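Local coordinates for DNA polymerase sliding clamp 3 (Sulfolobus tokodaii, PDB 3AIZ), which forms part of a ring around DNA, a moving platform that tethers the polymerase catalytic subunit and other proteins during replication, at residues K157-G161 / K162-S166; A10-Y13 / I14-L18. All coordinates share one frame; numbering follows the deposited sequence.

How the interactions relate
Followed from the N terminus, the chain makes interaction 2 first, inside helix 8-18. This contact closes successive helical turns and no larger loop. It belongs to the N-terminal half, where the helix lies against strands 24-29 and 45-52 and beside helix 71-78. Interaction 1 comes much later, in the C-terminal half. There the chain reverses at Gly160 and Gly161 and closes the short hairpin of strands 153-159 and 162-168, part of an antiparallel sheet with strands 172-178 and 193-198 on its two sides. The two contacts are in series and neither nest nor cross. The centres of interaction 1 and interaction 2 are about 29 Å apart. The nearest atoms of interaction 1 and interaction 2 are about 16 Å apart, so they do not touch.

Interaction 1: K157-G161 / K162-S166; sequences KAEGG and KLYLS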
ATOM      1  N   LYS C 157      -0.610 -36.284   3.785  1.00 30.57           N
ATOM      2  CA  LYS C 157      -1.302 -37.267   4.608  1.00 35.47           C
ATOM      3  C   LYS C 157      -2.718 -37.521   4.110  1.00 33.95           C
ATOM      4  O   LYS C 157      -3.504 -36.590   3.939  1.00 33.90           O
ATOM      5  CB  LYS C 157      -1.320 -36.819   6.070  1.00 39.73           C
ATOM      6  CG  LYS C 157      -1.980 -37.801   7.025  1.00 37.42           C
ATOM      7  CD  LYS C 157      -1.631 -37.470   8.466  1.00 42.11           C
ATOM      8  CE  LYS C 157      -2.404 -38.338   9.446  1.00 47.90           C
ATOM      9  NZ  LYS C 157      -3.858 -38.018   9.437  1.00 52.37           N
ATOM     10  N   ALA C 158      -3.035 -38.789   3.874  1.00 33.13           N
ATOM     11  CA  ALA C 158      -4.369 -39.175   3.438  1.00 34.92           C
ATOM     12  C   ALA C 158      -5.118 -39.875   4.568  1.00 35.93           C
ATOM     13  O   ALA C 158      -4.627 -40.847   5.142  1.00 35.51           O
ATOM     14  CB  ALA C 158      -4.287 -40.069   2.213  1.00 34.39           C
ATOM     15  N   GLU C 159      -6.306 -39.372   4.885  1.00 36.38           N
ATOM     16  CA  GLU C 159      -7.118 -39.941   5.953  1.00 38.60           C
ATOM     17  C   GLU C 159      -8.605 -39.848   5.626  1.00 38.66           C
ATOM     18  O   GLU C 159      -9.149 -38.753   5.469  1.00 38.40           O
ATOM     19  CB  GLU C 159      -6.826 -39.237   7.279  1.00 40.48           C
ATOM     20  CG  GLU C 159      -7.555 -39.831   8.474  1.00 47.95           C
ATOM     21  CD  GLU C 159      -7.162 -39.174   9.785  1.00 57.98           C
ATOM     22  OE1 GLU C 159      -7.194 -37.926   9.864  1.00 53.97           O
ATOM     23  OE2 GLU C 159      -6.823 -39.907  10.739  1.00 60.21           O
ATOM     24  N   GLY C 160      -9.258 -41.002   5.522  1.00 35.68           N
ATOM     25  CA  GLY C 160     -10.680 -41.054   5.237  1.00 32.07           C
ATOM     26  C   GLY C 160     -11.017 -40.538   3.851  1.00 38.16           C
ATOM     27  O   GLY C 160     -12.130 -40.075   3.604  1.00 40.91           O
ATOM     28  N   GLY C 161     -10.049 -40.615   2.944  1.00 37.59           N
ATOM     29  CA  GLY C 161     -10.251 -40.172   1.577  1.00 34.72           C
ATOM     30  C   GLY C 161      -9.933 -38.703   1.378  1.00 37.03           C
ATOM     31  O   GLY C 161     -10.093 -38.169   0.282  1.00 36.35           O
ATOM     32  N   LYS C 162      -9.484 -38.044   2.441  1.00 36.70           N
ATOM     33  CA  LYS C 162      -9.132 -36.633   2.362  1.00 35.30           C
ATOM     34  C   LYS C 162      -7.621 -36.436   2.370  1.00 35.34           C
ATOM     35  O   LYS C 162      -6.885 -37.214   2.976  1.00 34.76           O
ATOM     36  CB  LYS C 162      -9.775 -35.849   3.508  1.00 37.94           C
ATOM     37  CG  LYS C 162     -11.294 -35.853   3.483  1.00 39.79           C
ATOM     38  CD  LYS C 162     -11.859 -34.954   4.565  1.00 42.70           C
ATOM     39  CE  LYS C 162     -13.378 -34.963   4.557  1.00 45.51           C
ATOM     40  NZ  LYS C 162     -13.933 -34.069   5.611  1.00 49.80           N
ATOM     41  N   LEU C 163      -7.166 -35.389   1.690  1.00 34.81           N
ATOM     42  CA  LEU C 163      -5.743 -35.089   1.607  1.00 32.63           C
ATOM     43  C   LEU C 163      -5.381 -33.902   2.493  1.00 35.90           C
ATOM     44  O   LEU C 163      -6.014 -32.848   2.431  1.00 35.08           O
ATOM     45  CB  LEU C 163      -5.345 -34.804   0.158  1.00 33.46           C
ATOM     46  CG  LEU C 163      -3.859 -34.548  -0.097  1.00 29.27           C
ATOM     47  CD1 LEU C 163      -3.019 -35.695   0.439  1.00 30.83           C
ATOM     48  CD2 LEU C 163      -3.602 -34.337  -1.575  1.00 28.77           C
ATOM     49  N   TYR C 164      -4.355 -34.081   3.318  1.00 32.83           N
ATOM     50  CA  TYR C 164      -3.903 -33.030   4.218  1.00 30.99           C
ATOM     51  C   TYR C 164      -2.461 -32.640   3.922  1.00 31.26           C
ATOM     52  O   TYR C 164      -1.542 -33.430   4.132  1.00 34.58           O
ATOM     53  CB  TYR C 164      -4.030 -33.483   5.673  1.00 33.98           C
ATOM     54  CG  TYR C 164      -5.448 -33.769   6.110  1.00 37.61           C
ATOM     55  CD1 TYR C 164      -5.940 -35.068   6.136  1.00 37.71           C
ATOM     56  CD2 TYR C 164      -6.297 -32.740   6.498  1.00 37.84           C
ATOM     57  CE1 TYR C 164      -7.236 -35.333   6.536  1.00 36.65           C
ATOM     58  CE2 TYR C 164      -7.593 -32.997   6.899  1.00 40.01           C
ATOM     59  CZ  TYR C 164      -8.057 -34.294   6.916  1.00 40.39           C
ATOM     60  OH  TYR C 164      -9.347 -34.552   7.314  1.00 45.66           O
ATOM     61  N   LEU C 165      -2.267 -31.418   3.438  1.00 30.32           N
ATOM     62  CA  LEU C 165      -0.928 -30.916   3.155  1.00 29.40           C
ATOM     63  C   LEU C 165      -0.432 -30.050   4.305  1.00 30.80           C
ATOM     64  O   LEU C 165      -0.991 -28.991   4.580  1.00 32.66           O
ATOM     65  CB  LEU C 165      -0.917 -30.113   1.854  1.00 27.55           C
ATOM     66  CG  LEU C 165      -1.539 -30.797   0.638  1.00 27.98           C
ATOM     67  CD1 LEU C 165      -1.329 -29.950  -0.604  1.00 32.60           C
ATOM     68  CD2 LEU C 165      -0.952 -32.183   0.445  1.00 27.39           C
ATOM     69  N   SER C 166       0.619 -30.505   4.975  1.00 33.35           N
ATOM     70  CA  SER C 166       1.172 -29.773   6.105  1.00 30.91           C
ATOM     71  C   SER C 166       2.531 -29.171   5.773  1.00 33.14           C
ATOM     72  O   SER C 166       3.524 -29.887   5.659  1.00 34.56           O
ATOM     73  CB  SER C 166       1.294 -30.685   7.327  1.00 34.39           C
ATOM     74  OG  SER C 166       0.030 -31.191   7.713  1.00 34.24           O
TER
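Lys157 and Tyr164 face each other as an antiparallel hydrogen-bonded pair. Lys157 N donates to Tyr164 O at 3.0 Å, and Tyr164 N donates to Lys157 O at 2.7 Å. Glu159 and Lys162 form the next such pair. Glu159 N reaches Lys162 O at 2.9 Å. The return bond runs from Lys162 N to Glu159 O at 3.1 Å. This bond closes a type I' turn, giving a beta hairpin with a two-residue loop, Gly160 and Gly161. Both glycines have positive phi, which suits glycine. Two polar atoms of the turn are satisfied from outside the hairpin: Gly160 N donates to Asp192 OD1, and Gly161 O is hydrogen-bonded to Ser188 OG. On the face that bears Lys157, Glu159, Lys162 and Tyr164, Lys157 runs extended and bends only at its last torsion (chi4 -68°). This brings Lys157 NZ within 3.4 Å of Glu159 OE1, a salt bridge. The extended Lys162 chain carries NZ to a salt bridge with Glu181 OE2. The Tyr164 ring presents its edge to Glu159, with Tyr164 CE1 4.0 Å from Glu159 CB, and also packs on Arg110 of another chain of the assembly. Ala158 and Leu163 form the non-hydrogen-bonded pair between. Their backbones bond outward to the flanking strands, Ala158 with Ala193 and Leu163 with Leu178. Their side chains occupy the other face, against Phe219 of strand 214-220.

Interaction 2: A10-Y13 / I14-L18; sequences AFSY and IFRTL. With SO4 (sulfate ion), chain G.
The edge of the Arg16 guanidinium meets a sulfate ion, while one face lies on the Tyr13 ring. Arg16 NH2 donates to sulfate O3 at 2.8 Å, and Arg16 NE donates to sulfate O2 at 3.2 Å. A weak bond also runs from NH2 to O2. Tyr13 O takes two bonds from one residue: Thr17 N at 3.0 Å and Thr17 OG1 at 2.9 Å reach it from opposite faces of its plane. OG1 can do so because it sits anti to its own carbonyl carbon (chi1 -63°). Ser12 O is shared by Phe15 N and Arg16 N. The guanidinium and the Tyr13 ring are stacked, with centres 4.3 Å apart and planes at 26°. Arg16 CD adds a CH-pi contact over the same ring. Farther in, the Phe11 and Phe15 rings meet obliquely, centroids 5.1 Å apart. Phe15 also meets Phe74 edge-to-face, which ties helix 8-18 to helix 71-78. Helices of this family line the central channel of the ring. The sulfate probably comes from the crystallisation liquor, but an arginine braced by a tyrosine and binding such an anion is consistent with a site that could meet DNA phosphates.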
ATOM      1  N   ALA C  10       0.443 -21.296 -22.930  1.00 50.44           N
ATOM      2  CA  ALA C  10       0.423 -22.341 -21.917  1.00 46.17           C
ATOM      3  C   ALA C  10       1.590 -23.294 -22.139  1.00 43.00           C
ATOM      4  O   ALA C  10       2.290 -23.668 -21.199  1.00 40.76           O
ATOM      5  CB  ALA C  10      -0.897 -23.094 -21.961  1.00 43.18           C
ATOM      6  N   PHE C  11       1.794 -23.668 -23.397  1.00 41.89           N
ATOM      7  CA  PHE C  11       2.865 -24.582 -23.776  1.00 39.65           C
ATOM      8  C   PHE C  11       4.217 -24.157 -23.204  1.00 40.06           C
ATOM      9  O   PHE C  11       5.019 -24.997 -22.800  1.00 41.57           O
ATOM     10  CB  PHE C  11       2.949 -24.684 -25.301  1.00 40.27           C
ATOM     11  CG  PHE C  11       3.989 -25.648 -25.792  1.00 40.11           C
ATOM     12  CD1 PHE C  11       3.687 -26.989 -25.959  1.00 39.07           C
ATOM     13  CD2 PHE C  11       5.267 -25.211 -26.101  1.00 39.95           C
ATOM     14  CE1 PHE C  11       4.641 -27.876 -26.416  1.00 39.08           C
ATOM     15  CE2 PHE C  11       6.225 -26.095 -26.559  1.00 39.78           C
ATOM     16  CZ  PHE C  11       5.911 -27.428 -26.717  1.00 38.04           C
ATOM     17  N   SER C  12       4.462 -22.852 -23.164  1.00 39.68           N
ATOM     18  CA  SER C  12       5.745 -22.337 -22.699  1.00 39.10           C
ATOM     19  C   SER C  12       5.963 -22.592 -21.210  1.00 38.94           C
ATOM     20  O   SER C  12       7.095 -22.793 -20.768  1.00 40.31           O
ATOM     21  CB  SER C  12       5.867 -20.842 -23.000  1.00 42.34           C
ATOM     22  OG  SER C  12       4.913 -20.094 -22.267  1.00 47.79           O
ATOM     23  N   TYR C  13       4.879 -22.587 -20.443  1.00 40.70           N
ATOM     24  CA  TYR C  13       4.971 -22.761 -18.995  1.00 41.47           C
ATOM     25  C   TYR C  13       5.428 -24.161 -18.588  1.00 38.39           C
ATOM     26  O   TYR C  13       5.924 -24.360 -17.480  1.00 35.78           O
ATOM     27  CB  TYR C  13       3.646 -22.406 -18.317  1.00 40.38           C
ATOM     28  CG  TYR C  13       3.471 -20.922 -18.076  1.00 44.81           C
ATOM     29  CD1 TYR C  13       2.847 -20.114 -19.015  1.00 44.88           C
ATOM     30  CD2 TYR C  13       3.941 -20.331 -16.911  1.00 42.70           C
ATOM     31  CE1 TYR C  13       2.690 -18.759 -18.798  1.00 47.76           C
ATOM     32  CE2 TYR C  13       3.789 -18.978 -16.685  1.00 42.94           C
ATOM     33  CZ  TYR C  13       3.163 -18.195 -17.630  1.00 45.82           C
ATOM     34  OH  TYR C  13       3.008 -16.846 -17.410  1.00 44.59           O
ATOM     35  N   ILE C  14       5.257 -25.127 -19.485  1.00 34.43           N
ATOM     36  CA  ILE C  14       5.757 -26.475 -19.248  1.00 36.14           C
ATOM     37  C   ILE C  14       7.272 -26.438 -19.083  1.00 35.45           C
ATOM     38  O   ILE C  14       7.839 -27.150 -18.255  1.00 33.13           O
ATOM     39  CB  ILE C  14       5.411 -27.426 -20.412  1.00 34.51           C
ATOM     40  CG1 ILE C  14       3.897 -27.512 -20.607  1.00 32.66           C
ATOM     41  CG2 ILE C  14       5.995 -28.807 -20.164  1.00 28.88           C
ATOM     42  CD1 ILE C  14       3.484 -28.415 -21.749  1.00 30.82           C
ATOM     43  N   PHE C  15       7.918 -25.591 -19.878  1.00 37.94           N
ATOM     44  CA  PHE C  15       9.371 -25.487 -19.888  1.00 34.61           C
ATOM     45  C   PHE C  15       9.874 -24.513 -18.829  1.00 36.20           C
ATOM     46  O   PHE C  15      11.010 -24.615 -18.367  1.00 37.81           O
ATOM     47  CB  PHE C  15       9.859 -25.080 -21.277  1.00 32.43           C
ATOM     48  CG  PHE C  15       9.487 -26.059 -22.351  1.00 30.46           C
ATOM     49  CD1 PHE C  15       8.227 -26.032 -22.923  1.00 30.55           C
ATOM     50  CD2 PHE C  15      10.391 -27.015 -22.780  1.00 30.11           C
ATOM     51  CE1 PHE C  15       7.879 -26.937 -23.904  1.00 32.68           C
ATOM     52  CE2 PHE C  15      10.047 -27.923 -23.763  1.00 29.16           C
ATOM     53  CZ  PHE C  15       8.790 -27.884 -24.326  1.00 30.19           C
ATOM     54  N   ARG C  16       9.021 -23.571 -18.445  1.00 36.24           N
ATOM     55  CA  ARG C  16       9.349 -22.652 -17.364  1.00 38.72           C
ATOM     56  C   ARG C  16       9.317 -23.391 -16.029  1.00 39.89           C
ATOM     57  O   ARG C  16      10.058 -23.058 -15.104  1.00 42.59           O
ATOM     58  CB  ARG C  16       8.383 -21.468 -17.356  1.00 41.55           C
ATOM     59  CG  ARG C  16       8.333 -20.719 -18.679  1.00 44.11           C
ATOM     60  CD  ARG C  16       7.335 -19.579 -18.643  1.00 45.00           C
ATOM     61  NE  ARG C  16       7.682 -18.581 -17.637  1.00 51.96           N
ATOM     62  CZ  ARG C  16       7.015 -17.447 -17.453  1.00 51.45           C
ATOM     63  NH1 ARG C  16       5.964 -17.164 -18.212  1.00 45.66           N
ATOM     64  NH2 ARG C  16       7.399 -16.594 -16.513  1.00 51.56           N
ATOM     65  N   THR C  17       8.459 -24.403 -15.939  1.00 37.14           N
ATOM     66  CA  THR C  17       8.419 -25.268 -14.766  1.00 36.76           C
ATOM     67  C   THR C  17       9.711 -26.067 -14.669  1.00 38.68           C
ATOM     68  O   THR C  17      10.309 -26.174 -13.598  1.00 40.29           O
ATOM     69  CB  THR C  17       7.236 -26.255 -14.820  1.00 35.81           C
ATOM     70  OG1 THR C  17       5.999 -25.534 -14.800  1.00 38.81           O
ATOM     71  CG2 THR C  17       7.280 -27.197 -13.628  1.00 33.66           C
ATOM     72  N   LEU C  18      10.137 -26.626 -15.797  1.00 36.32           N
ATOM     73  CA  LEU C  18      11.337 -27.455 -15.844  1.00 35.42           C
ATOM     74  C   LEU C  18      12.596 -26.688 -15.444  1.00 37.26           C
ATOM     75  O   LEU C  18      13.538 -27.273 -14.913  1.00 39.86           O
ATOM     76  CB  LEU C  18      11.513 -28.072 -17.232  1.00 34.64           C
ATOM     77  CG  LEU C  18      10.449 -29.078 -17.672  1.00 34.06           C
ATOM     78  CD1 LEU C  18      10.702 -29.540 -19.097  1.00 31.64           C
ATOM     79  CD2 LEU C  18      10.409 -30.263 -16.723  1.00 34.98           C
TER
HETATM   80  S   SO4 G 247       9.991 -17.673 -14.302  1.00 81.70           S
HETATM   81  O1  SO4 G 247      10.314 -18.749 -13.368  1.00 71.76           O
HETATM   82  O2  SO4 G 247      10.162 -18.152 -15.673  1.00 61.35           O
HETATM   83  O3  SO4 G 247       8.607 -17.251 -14.098  1.00 65.12           O
HETATM   84  O4  SO4 G 247      10.884 -16.541 -14.066  1.00 75.58           O